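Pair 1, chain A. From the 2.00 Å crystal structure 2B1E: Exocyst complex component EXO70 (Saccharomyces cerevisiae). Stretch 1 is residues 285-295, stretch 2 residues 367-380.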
# COMPACT_ATOMS: atom_id res chain seq x y z
N LEU A 285 1.94 -7.78 4.31
CA LEU A 285 2.96 -6.82 4.68
C LEU A 285 2.71 -6.32 6.11
O LEU A 285 3.65 -6.13 6.88
CB LEU A 285 2.93 -5.65 3.69
CG LEU A 285 4.16 -4.74 3.67
CD1 LEU A 285 5.40 -5.57 3.42
CD2 LEU A 285 3.99 -3.67 2.59
N PHE A 286 1.44 -6.14 6.46
CA PHE A 286 1.06 -5.67 7.79
C PHE A 286 1.15 -6.79 8.82
O PHE A 286 1.77 -6.62 9.88
CB PHE A 286 -0.36 -5.11 7.75
CG PHE A 286 -0.48 -3.84 6.95
CD1 PHE A 286 -0.32 -2.60 7.57
CD2 PHE A 286 -0.70 -3.88 5.58
CE1 PHE A 286 -0.37 -1.43 6.82
CE2 PHE A 286 -0.76 -2.71 4.83
CZ PHE A 286 -0.59 -1.48 5.45
N ARG A 287 0.54 -7.93 8.52
CA ARG A 287 0.58 -9.06 9.43
C ARG A 287 2.04 -9.40 9.74
O ARG A 287 2.38 -9.72 10.88
CB ARG A 287 -0.11 -10.27 8.79
CG ARG A 287 -0.25 -11.47 9.70
CD ARG A 287 -0.85 -12.64 8.94
NE ARG A 287 -1.22 -13.75 9.82
CZ ARG A 287 -0.37 -14.50 10.51
NH1 ARG A 287 0.94 -14.26 10.44
NH2 ARG A 287 -0.81 -15.49 11.27
N ASP A 288 2.89 -9.31 8.73
CA ASP A 288 4.31 -9.61 8.87
C ASP A 288 5.02 -8.67 9.83
O ASP A 288 5.89 -9.10 10.59
CB ASP A 288 5.00 -9.56 7.51
CG ASP A 288 6.49 -9.85 7.61
OD1 ASP A 288 6.85 -10.94 8.10
OD2 ASP A 288 7.29 -8.98 7.20
N ALA A 289 4.68 -7.38 9.78
CA ALA A 289 5.29 -6.39 10.66
C ALA A 289 5.06 -6.77 12.12
O ALA A 289 5.97 -6.65 12.95
CB ALA A 289 4.71 -5.01 10.38
N ILE A 290 3.85 -7.21 12.43
CA ILE A 290 3.51 -7.60 13.79
C ILE A 290 4.32 -8.83 14.22
O ILE A 290 4.92 -8.83 15.30
CB ILE A 290 2.00 -7.91 13.93
CG1 ILE A 290 1.19 -6.61 13.82
CG2 ILE A 290 1.72 -8.59 15.26
CD1 ILE A 290 1.46 -5.60 14.94
N ASP A 291 4.34 -9.85 13.37
CA ASP A 291 5.07 -11.08 13.64
C ASP A 291 6.57 -10.81 13.74
O ASP A 291 7.28 -11.44 14.53
CB ASP A 291 4.80 -12.10 12.53
CG ASP A 291 3.39 -12.65 12.59
OD1 ASP A 291 2.52 -11.99 13.20
OD2 ASP A 291 3.14 -13.74 12.03
N ARG A 292 7.04 -9.86 12.94
CA ARG A 292 8.44 -9.48 12.94
C ARG A 292 8.81 -8.90 14.31
O ARG A 292 9.87 -9.20 14.85
CB ARG A 292 8.67 -8.44 11.85
CG ARG A 292 10.11 -8.04 11.68
CD ARG A 292 10.19 -6.60 11.24
NE ARG A 292 11.53 -6.25 10.79
CZ ARG A 292 12.07 -6.73 9.68
NH1 ARG A 292 11.38 -7.57 8.91
NH2 ARG A 292 13.30 -6.38 9.33
N ILE A 293 7.93 -8.07 14.87
CA ILE A 293 8.18 -7.45 16.17
C ILE A 293 8.21 -8.51 17.28
O ILE A 293 9.10 -8.50 18.13
CB ILE A 293 7.09 -6.41 16.51
CG1 ILE A 293 7.09 -5.30 15.45
CG2 ILE A 293 7.36 -5.80 17.88
CD1 ILE A 293 5.93 -4.33 15.57
N ILE A 294 7.25 -9.42 17.26
CA ILE A 294 7.18 -10.49 18.24
C ILE A 294 8.44 -11.36 18.20
O ILE A 294 8.93 -11.81 19.23
CB ILE A 294 5.94 -11.39 18.01
CG1 ILE A 294 4.67 -10.56 18.20
CG2 ILE A 294 5.94 -12.56 18.99
CD1 ILE A 294 3.39 -11.30 17.88
N LYS A 295 8.98 -11.58 17.00
CA LYS A 295 10.19 -12.38 16.85
C LYS A 295 11.43 -11.62 17.29
O LYS A 295 12.27 -12.16 18.03
CB LYS A 295 10.37 -12.82 15.39
CG LYS A 295 9.25 -13.71 14.87
CD LYS A 295 9.54 -14.16 13.44
CE LYS A 295 8.43 -15.04 12.90
NZ LYS A 295 8.71 -15.45 11.49
N LEU A 367 -8.27 2.93 10.96
CA LEU A 367 -7.74 1.59 10.82
C LEU A 367 -6.21 1.59 10.84
O LEU A 367 -5.59 0.82 11.57
CB LEU A 367 -8.25 0.97 9.52
CG LEU A 367 -8.16 -0.54 9.42
CD1 LEU A 367 -8.90 -1.19 10.58
CD2 LEU A 367 -8.75 -0.98 8.09
N LEU A 368 -5.62 2.46 10.03
CA LEU A 368 -4.17 2.56 9.94
C LEU A 368 -3.55 3.03 11.26
O LEU A 368 -2.45 2.61 11.62
CB LEU A 368 -3.76 3.51 8.81
CG LEU A 368 -2.26 3.68 8.57
CD1 LEU A 368 -1.65 2.33 8.22
CD2 LEU A 368 -2.04 4.68 7.44
N SER A 369 -4.24 3.93 11.96
CA SER A 369 -3.73 4.42 13.24
C SER A 369 -3.71 3.26 14.22
O SER A 369 -2.75 3.10 14.98
CB SER A 369 -4.63 5.52 13.81
OG SER A 369 -4.18 5.90 15.11
N CYS A 370 -4.76 2.45 14.19
CA CYS A 370 -4.86 1.30 15.08
C CYS A 370 -3.67 0.37 14.85
O CYS A 370 -3.05 -0.11 15.79
CB CYS A 370 -6.17 0.55 14.84
SG CYS A 370 -6.56 -0.70 16.11
N PHE A 371 -3.36 0.13 13.58
CA PHE A 371 -2.23 -0.73 13.22
C PHE A 371 -0.92 -0.25 13.83
O PHE A 371 -0.16 -1.03 14.39
CB PHE A 371 -2.06 -0.79 11.69
CG PHE A 371 -0.79 -1.46 11.26
CD1 PHE A 371 -0.62 -2.83 11.45
CD2 PHE A 371 0.25 -0.72 10.72
CE1 PHE A 371 0.58 -3.45 11.10
CE2 PHE A 371 1.46 -1.34 10.37
CZ PHE A 371 1.62 -2.70 10.57
N ILE A 372 -0.65 1.05 13.71
CA ILE A 372 0.58 1.59 14.26
C ILE A 372 0.58 1.43 15.78
O ILE A 372 1.58 1.01 16.36
CB ILE A 372 0.74 3.08 13.91
CG1 ILE A 372 0.55 3.29 12.40
CG2 ILE A 372 2.11 3.58 14.34
CD1 ILE A 372 1.37 2.36 11.53
N SER A 373 -0.55 1.77 16.40
CA SER A 373 -0.70 1.66 17.84
C SER A 373 -0.57 0.20 18.27
O SER A 373 0.01 -0.10 19.31
CB SER A 373 -2.06 2.23 18.28
OG SER A 373 -2.09 3.65 18.18
N ASP A 374 -1.12 -0.71 17.47
CA ASP A 374 -1.04 -2.13 17.78
C ASP A 374 0.41 -2.59 17.73
O ASP A 374 0.84 -3.41 18.54
CB ASP A 374 -1.88 -2.95 16.80
CG ASP A 374 -3.36 -2.94 17.14
OD1 ASP A 374 -3.73 -2.36 18.18
OD2 ASP A 374 -4.15 -3.52 16.37
N CYS A 375 1.17 -2.06 16.77
CA CYS A 375 2.58 -2.39 16.62
C CYS A 375 3.39 -1.96 17.84
O CYS A 375 4.23 -2.72 18.34
CB CYS A 375 3.16 -1.73 15.36
SG CYS A 375 2.77 -2.57 13.79
N ILE A 376 3.14 -0.75 18.32
CA ILE A 376 3.86 -0.24 19.48
C ILE A 376 3.45 -1.01 20.73
O ILE A 376 4.28 -1.27 21.59
CB ILE A 376 3.62 1.28 19.65
CG1 ILE A 376 4.19 2.01 18.43
CG2 ILE A 376 4.31 1.79 20.91
CD1 ILE A 376 3.77 3.46 18.33
N ASP A 377 2.17 -1.39 20.82
CA ASP A 377 1.71 -2.18 21.96
C ASP A 377 2.42 -3.53 21.96
O ASP A 377 2.86 -4.02 23.01
CB ASP A 377 0.20 -2.45 21.87
CG ASP A 377 -0.65 -1.32 22.42
OD1 ASP A 377 -0.10 -0.37 23.02
OD2 ASP A 377 -1.88 -1.39 22.25
N THR A 378 2.52 -4.13 20.78
CA THR A 378 3.15 -5.44 20.64
C THR A 378 4.62 -5.38 21.03
O THR A 378 5.14 -6.29 21.67
CB THR A 378 3.01 -5.96 19.19
OG1 THR A 378 1.62 -5.99 18.84
CG2 THR A 378 3.59 -7.37 19.06
N LEU A 379 5.30 -4.30 20.64
CA LEU A 379 6.71 -4.13 20.99
C LEU A 379 6.90 -4.04 22.50
O LEU A 379 7.73 -4.74 23.09
CB LEU A 379 7.26 -2.86 20.33
CG LEU A 379 8.67 -2.46 20.76
CD1 LEU A 379 9.69 -3.53 20.31
CD2 LEU A 379 9.00 -1.11 20.16
N ALA A 380 6.12 -3.16 23.14
CA ALA A 380 6.22 -2.97 24.58
C ALA A 380 5.93 -4.24 25.38
O ALA A 380 6.74 -4.64 26.22
CB ALA A 380 5.28 -1.84 25.03

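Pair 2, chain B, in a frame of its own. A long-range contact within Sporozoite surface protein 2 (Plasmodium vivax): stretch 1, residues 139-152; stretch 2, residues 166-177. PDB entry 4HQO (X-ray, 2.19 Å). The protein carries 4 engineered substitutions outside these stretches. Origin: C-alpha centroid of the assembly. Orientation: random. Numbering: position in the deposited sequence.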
# COMPACT_ATOMS: atom_id res chain seq x y z
N SER B 139 5.43 26.16 -2.32
CA SER B 139 5.12 26.61 -0.96
C SER B 139 5.75 25.68 0.06
O SER B 139 5.36 24.52 0.16
CB SER B 139 3.62 26.65 -0.72
OG SER B 139 3.34 27.08 0.59
N LYS B 140 6.74 26.17 0.80
CA LYS B 140 7.45 25.34 1.77
C LYS B 140 6.51 24.77 2.81
O LYS B 140 6.51 23.56 3.04
CB LYS B 140 8.57 26.13 2.47
CG LYS B 140 9.85 26.21 1.65
CD LYS B 140 11.02 26.69 2.50
CE LYS B 140 12.29 26.79 1.66
NZ LYS B 140 13.48 27.20 2.46
N TYR B 141 5.72 25.62 3.45
CA TYR B 141 4.88 25.13 4.54
C TYR B 141 3.82 24.18 4.03
O TYR B 141 3.58 23.15 4.64
CB TYR B 141 4.25 26.25 5.35
CG TYR B 141 3.44 25.70 6.50
CD1 TYR B 141 4.07 25.23 7.65
CD2 TYR B 141 2.06 25.60 6.43
CE1 TYR B 141 3.33 24.70 8.70
CE2 TYR B 141 1.32 25.07 7.47
CZ TYR B 141 1.96 24.63 8.61
OH TYR B 141 1.22 24.11 9.66
N ARG B 142 3.19 24.51 2.90
CA ARG B 142 2.12 23.67 2.37
C ARG B 142 2.60 22.26 2.05
O ARG B 142 1.87 21.29 2.27
CB ARG B 142 1.46 24.31 1.14
CG ARG B 142 0.65 25.57 1.48
CD ARG B 142 -0.34 25.92 0.38
NE ARG B 142 -1.29 24.84 0.14
CZ ARG B 142 -2.46 24.99 -0.48
NH1 ARG B 142 -2.84 26.18 -0.93
NH2 ARG B 142 -3.25 23.94 -0.65
N ALA B 143 3.83 22.14 1.56
CA ALA B 143 4.41 20.83 1.27
C ALA B 143 4.73 20.06 2.55
O ALA B 143 4.47 18.86 2.64
CB ALA B 143 5.66 20.96 0.37
N LEU B 144 5.29 20.75 3.55
CA LEU B 144 5.57 20.12 4.84
C LEU B 144 4.28 19.66 5.51
O LEU B 144 4.24 18.61 6.17
CB LEU B 144 6.30 21.09 5.77
CG LEU B 144 7.74 21.49 5.44
CD1 LEU B 144 8.26 22.47 6.47
CD2 LEU B 144 8.65 20.27 5.39
N GLU B 145 3.23 20.45 5.35
CA GLU B 145 1.97 20.21 6.03
C GLU B 145 1.31 18.94 5.51
O GLU B 145 0.85 18.11 6.29
CB GLU B 145 1.03 21.40 5.81
CG GLU B 145 -0.31 21.27 6.51
CD GLU B 145 -1.28 22.37 6.10
OE1 GLU B 145 -1.29 22.76 4.91
OE2 GLU B 145 -2.02 22.85 6.97
N VAL B 146 1.26 18.79 4.19
CA VAL B 146 0.64 17.60 3.62
C VAL B 146 1.49 16.35 3.86
O VAL B 146 0.95 15.27 4.10
CB VAL B 146 0.30 17.76 2.12
CG1 VAL B 146 1.56 18.02 1.31
CG2 VAL B 146 -0.41 16.53 1.60
N ALA B 147 2.81 16.49 3.80
CA ALA B 147 3.70 15.36 4.10
C ALA B 147 3.44 14.88 5.52
O ALA B 147 3.37 13.69 5.78
CB ALA B 147 5.13 15.77 3.95
N ASN B 148 3.30 15.84 6.43
CA ASN B 148 3.03 15.54 7.82
C ASN B 148 1.69 14.84 8.01
O ASN B 148 1.59 13.92 8.80
CB ASN B 148 3.13 16.81 8.67
CG ASN B 148 4.55 17.13 9.08
OD1 ASN B 148 5.42 16.27 9.05
ND2 ASN B 148 4.79 18.39 9.46
N LYS B 149 0.67 15.28 7.28
CA LYS B 149 -0.64 14.63 7.34
C LYS B 149 -0.56 13.19 6.85
O LYS B 149 -1.20 12.30 7.39
CB LYS B 149 -1.67 15.41 6.53
CG LYS B 149 -2.12 16.71 7.17
CD LYS B 149 -3.13 17.43 6.30
CE LYS B 149 -3.65 18.69 6.98
NZ LYS B 149 -4.57 19.45 6.09
N LEU B 150 0.23 12.96 5.80
CA LEU B 150 0.41 11.62 5.28
C LEU B 150 1.04 10.68 6.33
O LEU B 150 0.57 9.57 6.55
CB LEU B 150 1.24 11.67 4.00
CG LEU B 150 0.50 12.17 2.76
CD1 LEU B 150 1.46 12.48 1.64
CD2 LEU B 150 -0.51 11.15 2.27
N LYS B 151 2.10 11.16 6.98
CA LYS B 151 2.79 10.40 8.01
C LYS B 151 1.87 10.05 9.16
O LYS B 151 1.96 8.95 9.72
CB LYS B 151 4.01 11.17 8.50
CG LYS B 151 5.04 11.43 7.39
CD LYS B 151 6.29 12.10 7.94
CE LYS B 151 7.25 12.53 6.85
NZ LYS B 151 8.51 13.09 7.43
N GLN B 152 0.97 10.97 9.50
CA GLN B 152 0.01 10.76 10.59
C GLN B 152 -0.99 9.66 10.25
O GLN B 152 -1.64 9.11 11.14
CB GLN B 152 -0.74 12.05 10.92
CG GLN B 152 -0.01 12.98 11.87
CD GLN B 152 -0.72 14.32 12.04
OE1 GLN B 152 -1.66 14.64 11.32
NE2 GLN B 152 -0.26 15.10 13.02
N ILE B 166 20.30 21.21 -5.30
CA ILE B 166 19.49 20.61 -4.25
C ILE B 166 19.52 21.40 -2.94
O ILE B 166 20.58 21.81 -2.46
CB ILE B 166 19.94 19.15 -3.98
CG1 ILE B 166 19.90 18.34 -5.27
CG2 ILE B 166 19.04 18.50 -2.92
CD1 ILE B 166 20.39 16.91 -5.12
N ASN B 167 18.33 21.63 -2.38
CA ASN B 167 18.20 22.17 -1.04
C ASN B 167 18.10 21.02 -0.04
O ASN B 167 17.01 20.51 0.23
CB ASN B 167 16.97 23.08 -0.94
CG ASN B 167 16.88 23.81 0.39
OD1 ASN B 167 17.31 23.31 1.43
ND2 ASN B 167 16.31 25.01 0.36
N HIS B 168 19.25 20.59 0.48
CA HIS B 168 19.30 19.44 1.38
C HIS B 168 18.62 19.72 2.71
O HIS B 168 18.09 18.80 3.34
CB HIS B 168 20.75 19.00 1.62
CG HIS B 168 21.44 18.50 0.39
ND1 HIS B 168 21.02 17.38 -0.29
CD2 HIS B 168 22.51 18.97 -0.29
CE1 HIS B 168 21.81 17.18 -1.33
NE2 HIS B 168 22.72 18.13 -1.35
N GLN B 169 18.64 20.98 3.13
CA GLN B 169 17.98 21.37 4.38
C GLN B 169 16.48 21.08 4.31
O GLN B 169 15.93 20.46 5.21
CB GLN B 169 18.25 22.85 4.69
CG GLN B 169 17.62 23.36 5.99
CD GLN B 169 16.16 23.77 5.83
OE1 GLN B 169 15.76 24.29 4.78
NE2 GLN B 169 15.35 23.53 6.86
N PHE B 170 15.83 21.52 3.24
CA PHE B 170 14.40 21.27 3.11
C PHE B 170 14.09 19.79 2.89
O PHE B 170 13.12 19.28 3.45
CB PHE B 170 13.76 22.09 1.98
CG PHE B 170 12.27 21.86 1.86
CD1 PHE B 170 11.38 22.56 2.66
CD2 PHE B 170 11.77 20.89 0.99
CE1 PHE B 170 10.02 22.32 2.58
CE2 PHE B 170 10.41 20.65 0.91
CZ PHE B 170 9.53 21.38 1.70
N ASN B 171 14.87 19.12 2.05
CA ASN B 171 14.67 17.69 1.81
C ASN B 171 14.74 16.89 3.09
O ASN B 171 13.93 15.99 3.31
CB ASN B 171 15.68 17.15 0.79
CG ASN B 171 15.26 17.41 -0.65
OD1 ASN B 171 14.13 17.80 -0.92
ND2 ASN B 171 16.18 17.18 -1.59
N ARG B 172 15.71 17.21 3.94
CA ARG B 172 15.88 16.53 5.21
C ARG B 172 14.71 16.85 6.13
O ARG B 172 14.23 15.99 6.88
CB ARG B 172 17.19 16.93 5.89
CG ARG B 172 18.45 16.34 5.25
CD ARG B 172 19.71 16.74 6.02
NE ARG B 172 20.19 15.66 6.88
CZ ARG B 172 20.04 15.63 8.20
NH1 ARG B 172 19.44 16.62 8.83
NH2 ARG B 172 20.51 14.60 8.89
N LEU B 173 14.24 18.09 6.07
CA LEU B 173 13.14 18.52 6.92
C LEU B 173 11.87 17.76 6.55
O LEU B 173 11.22 17.18 7.40
CB LEU B 173 12.93 20.04 6.81
CG LEU B 173 11.91 20.64 7.76
CD1 LEU B 173 12.28 20.36 9.21
CD2 LEU B 173 11.80 22.14 7.52
N ILE B 174 11.52 17.74 5.27
CA ILE B 174 10.31 17.05 4.86
C ILE B 174 10.43 15.53 5.06
O ILE B 174 9.43 14.85 5.28
CB ILE B 174 9.88 17.42 3.42
CG1 ILE B 174 8.41 17.05 3.19
CG2 ILE B 174 10.80 16.76 2.36
CD1 ILE B 174 7.83 17.62 1.91
N ALA B 175 11.65 15.01 5.03
CA ALA B 175 11.87 13.58 5.24
C ALA B 175 11.78 13.20 6.72
O ALA B 175 11.59 12.04 7.07
CB ALA B 175 13.21 13.15 4.67
N GLY B 176 11.93 14.19 7.58
CA GLY B 176 11.86 13.95 9.01
C GLY B 176 13.20 13.57 9.61
O GLY B 176 13.25 12.92 10.64
N CYS B 177 14.29 13.96 8.95
CA CYS B 177 15.61 13.73 9.50
C CYS B 177 15.80 14.62 10.73
O CYS B 177 15.31 15.74 10.75
CB CYS B 177 16.70 14.03 8.46
SG CYS B 177 16.61 13.02 6.93
O HOH W 1 9.81 10.42 6.26

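The sharpest difference between the two pairs is a swap of bulk at one matched level. In pair 1 the large residue is on the first helix, A:Ile293 CD1 approaching A:Cys375 CB at 3.8 Å; in pair 2 the matching B:Ala147 is small and the counterpart of the cysteine, B:Ile174, is large, with B:Ile174 CG1 3.6 Å from B:Ala147 CB. Exchanging large and small residues thus fills similar space between nearly superimposable backbones.

The backbones superpose to 0.6 Å over 14 central residues. Both pairs set two helices side by side with the same chain direction, at 15° and a closest axial approach of 9.1 Å in pair 1, and at 28° and 10.0 Å in pair 2. The buried areas are similar, 460 and 447 Å².

The closest side-chain match is a phenylalanine, A:Phe371 matching B:Phe170, with side-chain centres 0.5 Å apart. Both have chi1 in the t well, point toward the partner helix and meet an alanine at the ring edge: A:Ala289 CB lies 3.9 Å from A:Phe371 CZ, and B:Ala143 CB 4.1 Å from B:Phe170 CZ. What else the ring meets differs. In pair 1, A:Phe286 turns its edge to the face of A:Phe371, with centroids 4.8 Å apart and planes at 79°. The matching B:Lys140 instead lays its aliphatic chain near the ring, B:Lys140 CG lying 4.0 Å from B:Phe170 CE1.

At the level between the phenylalanine and the swap, A:Ile290 and B:Leu144 both reach across from sideways-pointing CA-to-CB bonds. A:Ile290 is a knob among A:Phe371, A:Asp374, A:Cys375 and A:Thr378, its CD1 3.5 Å from A:Cys375 SG. B:Leu144 packs against B:Phe170, B:Leu173 and B:Ile174, with B:Leu144 CD2 3.7 Å from B:Phe170 CE1 and from B:Ile174 CB, and B:Leu144 CD1 3.7 Å from B:Leu173 CD2.

In pair 2 a lysine also ties the first helix to the C-terminal end of the second. There B:Lys151 NZ donates to B:Ile174 O at 2.9 Å, and a water that accepts weakly from B:Lys151 NZ (3.2 Å) donates to B:Ala175 O (2.5 Å). The carbonyls are available because the second helix ends here: B:Gly176, at phi 88°, closes a Schellman motif, and an ideal CB on it would lie 3.0 Å from B:Lys151 NZ. Its match in pair 1, A:Asp377, is still within a helix that runs on beyond the stretch.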